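Local coordinates for protein CmeC (Campylobacter jejuni, PDB 4MT4) that forms a trimeric outer-membrane channel that probably lets an efflux system expel its substrates from the cell, at residues B[3-8]-B[284-289]; B[178-183]-B[209-214]; B[370-375]-B[440-445]. All blocks are in the same frame, centred on the assembly; numbering follows the deposited sequence.

Interaction 1: B[3-8]-B[284-289]; sequences LSPNLN and QQNYLV
The extended N-terminal segment 3-8 runs across helix 273-293, on the outside of the long-helix part of the channel, with the Ser4 side chain about 12 Å from a bound 3PK lipid. Its one hydrogen bond to segment 284-289 comes from the side chain of Asn286, whose CG stands anti to the backbone N (chi1 -178°) and so carries the amide out to meet Pro5 tip to tip. Asn286 ND2 donates to Pro5 O at 3.0 Å, nearly straight at 165°, with the acceptor almost in the amide plane and the donor in the carbonyl plane. The other end of the amide is packed just as closely: Pro5 CG lies 3.2 Å from Asn286 OD1, which also accepts a hydrogen bond from Lys351 of helix 339-405. Pro5 CD rests on Val289 CG1 at 3.9 Å, and Ser4 OG comes to the edge of the Tyr287 ring, 3.6 Å from Tyr287 CD1, while hydrogen-bonding to Asp132 of helix 129-195. Leu7 forms the looser end, its CD1 crossing obliquely to Asn286 CG at 3.9 Å. Asn6 points away from the helix and is exposed in the trimer, and the exposed Asn8 is poorly ordered. With both ends of its buried amide hydrogen-bonded, Asn286 is fixed in rotation; the ammonium of Lys351 would be expected to polarise the amide and strengthen its N-H as a donor.

Interaction 2: B[178-183]-B[209-214]; sequences EAYESA and ANLESM
The Tyr180 ring and Leu211 cross obliquely, with Tyr180 CE1 3.9 Å from Leu211 CD2. Tyr180 CG is anti to its backbone N (chi1 165°), and Leu211 CG likewise, so the two side chains cross on one flank of the helix pair. The planar amide of Asn210 comes in by its nitrogen, ND2 lying 3.6 Å from Ala183 CB. The CB of Ala183 points toward the other helix and also touches Met214 CG at 3.8 Å. Met214 is bent at chi2 (-60°), which places its SD 4.2 Å from Ala179 CB. A water bridges the helices beside this apolar patch: it donates to Ala183 O at 2.6 Å and accepts from Asn210 ND2 at 2.9 Å, giving both polar groups a partner. The segment axes approach to 9.0 Å and run antiparallel, at 156°, in the manner of a coiled-coil pair; a coiled coil is predicted for 204-238. Helix 411-445 packs alongside, Leu415, Gln419 and Leu422 touching Asn210, Met214 and Ala179, and Arg418 hydrogen-bonding to Ala179 O. Ala209 and Glu212 pack on Ser392 and Ala388 of a second subunit.

Interaction 3: B[370-375]-B[440-445]; sequences RYALVA and VDVIKA
Van der Waals contacts, mostly apolar, join these two antiparallel helical segments, whose axes come within 8.6 Å at an angle of 150°. Ala372 is the centre: its methyl points toward helix 411-445 and lies 3.9 Å from Val442 CA, touching Val442 CG2 and Ala445 CB as well. The small side chain lets the backbones come near, the CA atoms of Ala372 and Val442 being 5.1 Å apart. Val442 spreads its two branches: CG1, anti to the backbone N (chi1 174°), meets Leu373 CD2 at 4.2 Å, while CG2 leans on the backbone of helix 339-405, 3.3 Å from Ala372 O. Polar links run within the helix or outward, and no hydrogen bond crosses between the segments. Asp441 OD1 hydrogen-bonds to Gln161 of helix 129-195 and makes a long salt bridge to Lys444 NZ (3.6 Å), one turn on, so the carboxylate's charge is probably partly balanced. Arg370 hydrogen-bonds to Ile243 O and Lys246 O of the third subunit, where Tyr371, Val374 and Ala375 pack on Asn227, Glu226 and Leu223 of that same subunit. Within the chain, helix 129-195 packs on Val440 and Lys444, and Ile33 and Trp37 of a loop lie against Ile443.

Overall arrangement
From the N terminus, segment 3-8 reaches forward to helix 273-293, so interaction 1 closes a loop of 275 intervening residues that takes in strands 84-96 and 109-124 and the long helix 129-195. Interaction 2 is nested inside it, closing the short hairpin between helices 129-195 and 201-236. Interaction 3 opens only after both have closed and joins helix 339-405 to helix 411-445, the helix that follows it. No loops cross. Interactions 1 and 2 lie on opposite sides of the chain's centre, with centres about 69 Å apart; interaction 3 is about 35 Å from interaction 1 and 38 Å from interaction 2, centre to centre.

Interaction 1: B[3-8]-B[284-289]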
loop_
_atom_site.group_PDB
_atom_site.type_symbol
_atom_site.label_atom_id
_atom_site.label_comp_id
_atom_site.label_asym_id
_atom_site.label_seq_id
_atom_site.Cartn_x
_atom_site.Cartn_y
_atom_site.Cartn_z
ATOM N N LEU B 3 3.113 31.965 17.153
ATOM C CA LEU B 3 2.732 31.157 18.305
ATOM C C LEU B 3 3.250 29.729 18.163
ATOM O O LEU B 3 2.849 28.829 18.904
ATOM C CB LEU B 3 1.214 31.153 18.483
ATOM C CG LEU B 3 0.571 32.530 18.644
ATOM C CD1 LEU B 3 -0.921 32.390 18.878
ATOM C CD2 LEU B 3 1.224 33.313 19.776
ATOM N N SER B 4 4.146 29.530 17.201
ATOM C CA SER B 4 4.773 28.230 16.997
ATOM C C SER B 4 5.713 27.898 18.146
ATOM O O SER B 4 6.570 28.705 18.509
ATOM C CB SER B 4 5.529 28.197 15.668
ATOM O OG SER B 4 4.626 28.170 14.577
ATOM N N PRO B 5 5.552 26.701 18.726
ATOM C CA PRO B 5 6.394 26.284 19.847
ATOM C C PRO B 5 7.823 26.002 19.400
ATOM O O PRO B 5 8.051 25.763 18.213
ATOM C CB PRO B 5 5.710 25.008 20.341
ATOM C CG PRO B 5 5.053 24.452 19.117
ATOM C CD PRO B 5 4.595 25.652 18.328
ATOM N N ASN B 6 8.767 26.038 20.336
ATOM C CA ASN B 6 10.148 25.680 20.036
ATOM C C ASN B 6 10.258 24.211 19.648
ATOM O O ASN B 6 9.757 23.335 20.354
ATOM C CB ASN B 6 11.057 25.976 21.232
ATOM C CG ASN B 6 11.208 27.460 21.499
ATOM O OD1 ASN B 6 10.995 28.286 20.612
ATOM N ND2 ASN B 6 11.581 27.809 22.726
ATOM N N LEU B 7 10.908 23.943 18.520
ATOM C CA LEU B 7 11.079 22.573 18.057
ATOM C C LEU B 7 12.295 21.939 18.720
ATOM O O LEU B 7 13.431 22.345 18.474
ATOM C CB LEU B 7 11.216 22.530 16.535
ATOM C CG LEU B 7 11.191 21.134 15.915
ATOM C CD1 LEU B 7 9.886 20.422 16.240
ATOM C CD2 LEU B 7 11.395 21.226 14.417
ATOM N N ASN B 8 12.046 20.942 19.563
ATOM C CA ASN B 8 13.110 20.294 20.321
ATOM C C ASN B 8 13.331 18.845 19.906
ATOM O O ASN B 8 12.758 17.925 20.490
ATOM C CB ASN B 8 12.806 20.363 21.818
ATOM C CG ASN B 8 12.721 21.786 22.329
ATOM O OD1 ASN B 8 11.720 22.187 22.922
ATOM N ND2 ASN B 8 13.772 22.563 22.092
ATOM N N GLN B 284 7.254 21.195 9.768
ATOM C CA GLN B 284 6.069 21.645 9.051
ATOM C C GLN B 284 4.844 21.580 9.954
ATOM O O GLN B 284 4.078 22.538 10.048
ATOM C CB GLN B 284 5.846 20.799 7.798
ATOM C CG GLN B 284 4.551 21.111 7.071
ATOM C CD GLN B 284 4.361 20.262 5.830
ATOM O OE1 GLN B 284 4.809 19.117 5.771
ATOM N NE2 GLN B 284 3.695 20.822 4.827
ATOM N N GLN B 285 4.674 20.444 10.622
ATOM C CA GLN B 285 3.561 20.248 11.544
ATOM C C GLN B 285 3.704 21.142 12.771
ATOM O O GLN B 285 2.710 21.574 13.355
ATOM C CB GLN B 285 3.465 18.781 11.967
ATOM C CG GLN B 285 3.153 17.829 10.822
ATOM C CD GLN B 285 1.820 18.132 10.168
ATOM O OE1 GLN B 285 0.828 18.398 10.847
ATOM N NE2 GLN B 285 1.791 18.103 8.840
ATOM N N ASN B 286 4.946 21.417 13.156
ATOM C CA ASN B 286 5.221 22.277 14.300
ATOM C C ASN B 286 4.775 23.711 14.034
ATOM O O ASN B 286 4.262 24.387 14.925
ATOM C CB ASN B 286 6.710 22.241 14.646
ATOM C CG ASN B 286 7.045 23.074 15.866
ATOM O OD1 ASN B 286 6.733 22.694 16.995
ATOM N ND2 ASN B 286 7.692 24.211 15.646
ATOM N N TYR B 287 4.971 24.164 12.800
ATOM C CA TYR B 287 4.534 25.493 12.388
ATOM C C TYR B 287 3.011 25.584 12.355
ATOM O O TYR B 287 2.433 26.631 12.642
ATOM C CB TYR B 287 5.111 25.845 11.013
ATOM C CG TYR B 287 6.545 26.328 11.051
ATOM C CD1 TYR B 287 6.945 27.307 11.955
ATOM C CD2 TYR B 287 7.501 25.802 10.188
ATOM C CE1 TYR B 287 8.256 27.751 11.992
ATOM C CE2 TYR B 287 8.812 26.238 10.220
ATOM C CZ TYR B 287 9.184 27.212 11.122
ATOM O OH TYR B 287 10.491 27.641 11.147
ATOM N N LEU B 288 2.370 24.474 12.004
ATOM C CA LEU B 288 0.915 24.424 11.909
ATOM C C LEU B 288 0.261 24.439 13.284
ATOM O O LEU B 288 -0.923 24.751 13.412
ATOM C CB LEU B 288 0.473 23.185 11.130
ATOM C CG LEU B 288 0.808 23.208 9.638
ATOM C CD1 LEU B 288 0.325 21.939 8.955
ATOM C CD2 LEU B 288 0.211 24.445 8.980
ATOM N N VAL B 289 1.032 24.089 14.308
ATOM C CA VAL B 289 0.561 24.204 15.680
ATOM C C VAL B 289 0.370 25.679 16.016
ATOM O O VAL B 289 -0.631 26.066 16.625
ATOM C CB VAL B 289 1.541 23.560 16.681
ATOM C CG1 VAL B 289 1.135 23.881 18.112
ATOM C CG2 VAL B 289 1.608 22.054 16.465
#

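Interaction 2: B[178-183]-B[209-214]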
loop_
_atom_site.group_PDB
_atom_site.type_symbol
_atom_site.label_atom_id
_atom_site.label_comp_id
_atom_site.label_asym_id
_atom_site.label_seq_id
_atom_site.Cartn_x
_atom_site.Cartn_y
_atom_site.Cartn_z
ATOM N N GLU B 178 24.589 -25.087 -21.803
ATOM C CA GLU B 178 25.638 -26.081 -22.006
ATOM C C GLU B 178 25.309 -27.390 -21.305
ATOM O O GLU B 178 25.551 -28.470 -21.843
ATOM C CB GLU B 178 26.982 -25.546 -21.505
ATOM C CG GLU B 178 27.995 -26.622 -21.123
ATOM C CD GLU B 178 28.428 -27.480 -22.297
ATOM O OE1 GLU B 178 28.236 -27.059 -23.459
ATOM O OE2 GLU B 178 28.963 -28.581 -22.051
ATOM N N ALA B 179 24.765 -27.280 -20.097
ATOM C CA ALA B 179 24.357 -28.446 -19.327
ATOM C C ALA B 179 23.296 -29.239 -20.079
ATOM O O ALA B 179 23.222 -30.459 -19.964
ATOM C CB ALA B 179 23.840 -28.027 -17.961
ATOM N N TYR B 180 22.482 -28.532 -20.856
ATOM C CA TYR B 180 21.453 -29.166 -21.667
ATOM C C TYR B 180 22.042 -29.795 -22.926
ATOM O O TYR B 180 21.645 -30.890 -23.323
ATOM C CB TYR B 180 20.374 -28.152 -22.047
ATOM C CG TYR B 180 19.467 -28.619 -23.164
ATOM C CD1 TYR B 180 18.472 -29.560 -22.930
ATOM C CD2 TYR B 180 19.603 -28.117 -24.452
ATOM C CE1 TYR B 180 17.643 -29.989 -23.947
ATOM C CE2 TYR B 180 18.778 -28.541 -25.475
ATOM C CZ TYR B 180 17.799 -29.477 -25.217
ATOM O OH TYR B 180 16.974 -29.900 -26.235
ATOM N N GLU B 181 22.986 -29.093 -23.548
ATOM C CA GLU B 181 23.613 -29.557 -24.782
ATOM C C GLU B 181 24.325 -30.893 -24.593
ATOM O O GLU B 181 24.092 -31.841 -25.342
ATOM C CB GLU B 181 24.607 -28.515 -25.307
ATOM C CG GLU B 181 23.986 -27.173 -25.673
ATOM C CD GLU B 181 22.973 -27.274 -26.794
ATOM O OE1 GLU B 181 23.090 -28.200 -27.626
ATOM O OE2 GLU B 181 22.054 -26.428 -26.843
ATOM N N SER B 182 25.190 -30.966 -23.588
ATOM C CA SER B 182 25.960 -32.178 -23.339
ATOM C C SER B 182 25.070 -33.302 -22.824
ATOM O O SER B 182 25.355 -34.478 -23.047
ATOM C CB SER B 182 27.089 -31.901 -22.346
ATOM O OG SER B 182 27.834 -30.760 -22.732
ATOM N N ALA B 183 23.992 -32.937 -22.137
ATOM C CA ALA B 183 23.022 -33.918 -21.665
ATOM C C ALA B 183 22.304 -34.556 -22.846
ATOM O O ALA B 183 21.905 -35.720 -22.791
ATOM C CB ALA B 183 22.024 -33.276 -20.720
ATOM N N ALA B 209 15.830 -39.359 -18.614
ATOM C CA ALA B 209 15.336 -38.601 -17.468
ATOM C C ALA B 209 16.233 -37.399 -17.207
ATOM O O ALA B 209 15.758 -36.311 -16.887
ATOM C CB ALA B 209 15.258 -39.485 -16.233
ATOM N N ASN B 210 17.537 -37.609 -17.353
ATOM C CA ASN B 210 18.515 -36.545 -17.180
ATOM C C ASN B 210 18.379 -35.479 -18.264
ATOM O O ASN B 210 18.529 -34.288 -17.999
ATOM C CB ASN B 210 19.930 -37.126 -17.180
ATOM C CG ASN B 210 20.994 -36.068 -16.998
ATOM O OD1 ASN B 210 21.273 -35.637 -15.879
ATOM N ND2 ASN B 210 21.604 -35.645 -18.100
ATOM N N LEU B 211 18.082 -35.921 -19.482
ATOM C CA LEU B 211 17.905 -35.023 -20.616
ATOM C C LEU B 211 16.695 -34.110 -20.404
ATOM O O LEU B 211 16.789 -32.893 -20.575
ATOM C CB LEU B 211 17.751 -35.830 -21.910
ATOM C CG LEU B 211 17.953 -35.188 -23.291
ATOM C CD1 LEU B 211 16.666 -35.257 -24.103
ATOM C CD2 LEU B 211 18.476 -33.754 -23.219
ATOM N N GLU B 212 15.568 -34.702 -20.022
ATOM C CA GLU B 212 14.340 -33.942 -19.821
ATOM C C GLU B 212 14.431 -33.022 -18.609
ATOM O O GLU B 212 13.891 -31.914 -18.623
ATOM C CB GLU B 212 13.144 -34.885 -19.667
ATOM C CG GLU B 212 12.969 -35.874 -20.813
ATOM C CD GLU B 212 12.651 -35.204 -22.140
ATOM O OE1 GLU B 212 12.169 -34.050 -22.139
ATOM O OE2 GLU B 212 12.877 -35.839 -23.191
ATOM N N SER B 213 15.110 -33.483 -17.563
ATOM C CA SER B 213 15.300 -32.679 -16.360
ATOM C C SER B 213 16.106 -31.424 -16.675
ATOM O O SER B 213 15.773 -30.331 -16.224
ATOM C CB SER B 213 15.996 -33.490 -15.268
ATOM O OG SER B 213 16.219 -32.707 -14.108
ATOM N N MET B 214 17.165 -31.590 -17.462
ATOM C CA MET B 214 17.996 -30.467 -17.877
ATOM C C MET B 214 17.214 -29.497 -18.759
ATOM O O MET B 214 17.327 -28.283 -18.608
ATOM C CB MET B 214 19.241 -30.958 -18.618
ATOM C CG MET B 214 20.266 -31.645 -17.726
ATOM S SD MET B 214 20.902 -30.574 -16.421
ATOM C CE MET B 214 22.112 -31.646 -15.663
HETATM O O HOH W 1 21.373 -37.010 -20.656
#

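Interaction 3: B[370-375]-B[440-445]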
loop_
_atom_site.group_PDB
_atom_site.type_symbol
_atom_site.label_atom_id
_atom_site.label_comp_id
_atom_site.label_asym_id
_atom_site.label_seq_id
_atom_site.Cartn_x
_atom_site.Cartn_y
_atom_site.Cartn_z
ATOM N N ARG B 370 22.919 -1.690 9.853
ATOM C CA ARG B 370 23.477 -2.863 10.520
ATOM C C ARG B 370 23.487 -4.079 9.602
ATOM O O ARG B 370 24.498 -4.769 9.485
ATOM C CB ARG B 370 22.692 -3.195 11.790
ATOM C CG ARG B 370 23.145 -4.487 12.461
ATOM C CD ARG B 370 22.242 -4.876 13.622
ATOM N NE ARG B 370 22.803 -5.976 14.403
ATOM C CZ ARG B 370 22.497 -6.223 15.673
ATOM N NH1 ARG B 370 21.635 -5.446 16.315
ATOM N NH2 ARG B 370 23.057 -7.245 16.305
ATOM N N TYR B 371 22.356 -4.337 8.954
ATOM C CA TYR B 371 22.234 -5.497 8.082
ATOM C C TYR B 371 23.122 -5.364 6.851
ATOM O O TYR B 371 23.822 -6.305 6.484
ATOM C CB TYR B 371 20.780 -5.711 7.650
ATOM C CG TYR B 371 20.584 -6.982 6.856
ATOM C CD1 TYR B 371 20.454 -8.206 7.496
ATOM C CD2 TYR B 371 20.545 -6.960 5.467
ATOM C CE1 TYR B 371 20.282 -9.373 6.778
ATOM C CE2 TYR B 371 20.375 -8.123 4.742
ATOM C CZ TYR B 371 20.244 -9.326 5.403
ATOM O OH TYR B 371 20.074 -10.490 4.690
ATOM N N ALA B 372 23.096 -4.193 6.221
ATOM C CA ALA B 372 23.868 -3.957 5.006
ATOM C C ALA B 372 25.361 -4.175 5.236
ATOM O O ALA B 372 26.048 -4.754 4.395
ATOM C CB ALA B 372 23.616 -2.554 4.485
ATOM N N LEU B 373 25.853 -3.717 6.382
ATOM C CA LEU B 373 27.264 -3.861 6.723
ATOM C C LEU B 373 27.634 -5.314 7.001
ATOM O O LEU B 373 28.644 -5.811 6.500
ATOM C CB LEU B 373 27.613 -2.995 7.935
ATOM C CG LEU B 373 27.665 -1.487 7.684
ATOM C CD1 LEU B 373 27.901 -0.730 8.984
ATOM C CD2 LEU B 373 28.739 -1.145 6.658
ATOM N N VAL B 374 26.813 -5.991 7.802
ATOM C CA VAL B 374 27.071 -7.384 8.152
ATOM C C VAL B 374 26.917 -8.297 6.938
ATOM O O VAL B 374 27.725 -9.199 6.725
ATOM C CB VAL B 374 26.136 -7.867 9.280
ATOM C CG1 VAL B 374 26.309 -9.356 9.521
ATOM C CG2 VAL B 374 26.407 -7.090 10.561
ATOM N N ALA B 375 25.882 -8.052 6.141
ATOM C CA ALA B 375 25.632 -8.857 4.950
ATOM C C ALA B 375 26.772 -8.731 3.951
ATOM O O ALA B 375 27.194 -9.716 3.354
ATOM C CB ALA B 375 24.314 -8.460 4.299
ATOM N N VAL B 440 25.622 -2.277 -3.204
ATOM C CA VAL B 440 24.608 -1.256 -3.429
ATOM C C VAL B 440 23.801 -0.976 -2.162
ATOM O O VAL B 440 23.516 0.180 -1.843
ATOM C CB VAL B 440 23.648 -1.671 -4.563
ATOM C CG1 VAL B 440 22.596 -0.598 -4.799
ATOM C CG2 VAL B 440 24.429 -1.942 -5.838
ATOM N N ASP B 441 23.441 -2.037 -1.443
ATOM C CA ASP B 441 22.667 -1.909 -0.213
ATOM C C ASP B 441 23.392 -1.050 0.819
ATOM O O ASP B 441 22.772 -0.243 1.510
ATOM C CB ASP B 441 22.359 -3.288 0.376
ATOM C CG ASP B 441 21.272 -4.018 -0.392
ATOM O OD1 ASP B 441 20.398 -3.340 -0.973
ATOM O OD2 ASP B 441 21.287 -5.268 -0.412
ATOM N N VAL B 442 24.706 -1.227 0.916
ATOM C CA VAL B 442 25.528 -0.417 1.809
ATOM C C VAL B 442 25.532 1.036 1.354
ATOM O O VAL B 442 25.312 1.947 2.152
ATOM C CB VAL B 442 26.981 -0.932 1.872
ATOM C CG1 VAL B 442 27.847 0.021 2.687
ATOM C CG2 VAL B 442 27.026 -2.332 2.455
ATOM N N ILE B 443 25.784 1.242 0.066
ATOM C CA ILE B 443 25.765 2.577 -0.521
ATOM C C ILE B 443 24.403 3.242 -0.329
ATOM O O ILE B 443 24.320 4.420 0.022
ATOM C CB ILE B 443 26.107 2.533 -2.028
ATOM C CG1 ILE B 443 27.519 1.977 -2.237
ATOM C CG2 ILE B 443 25.978 3.916 -2.647
ATOM C CD1 ILE B 443 27.910 1.818 -3.694
ATOM N N LYS B 444 23.340 2.473 -0.549
ATOM C CA LYS B 444 21.978 2.972 -0.387
ATOM C C LYS B 444 21.686 3.357 1.060
ATOM O O LYS B 444 21.055 4.379 1.327
ATOM C CB LYS B 444 20.965 1.924 -0.853
ATOM C CG LYS B 444 19.514 2.385 -0.791
ATOM C CD LYS B 444 18.551 1.208 -0.729
ATOM C CE LYS B 444 18.764 0.243 -1.884
ATOM N NZ LYS B 444 17.824 -0.911 -1.823
ATOM N N ALA B 445 22.150 2.530 1.991
ATOM C CA ALA B 445 21.880 2.736 3.412
ATOM C C ALA B 445 22.596 3.965 3.961
ATOM O O ALA B 445 22.177 4.540 4.964
ATOM C CB ALA B 445 22.277 1.502 4.206
#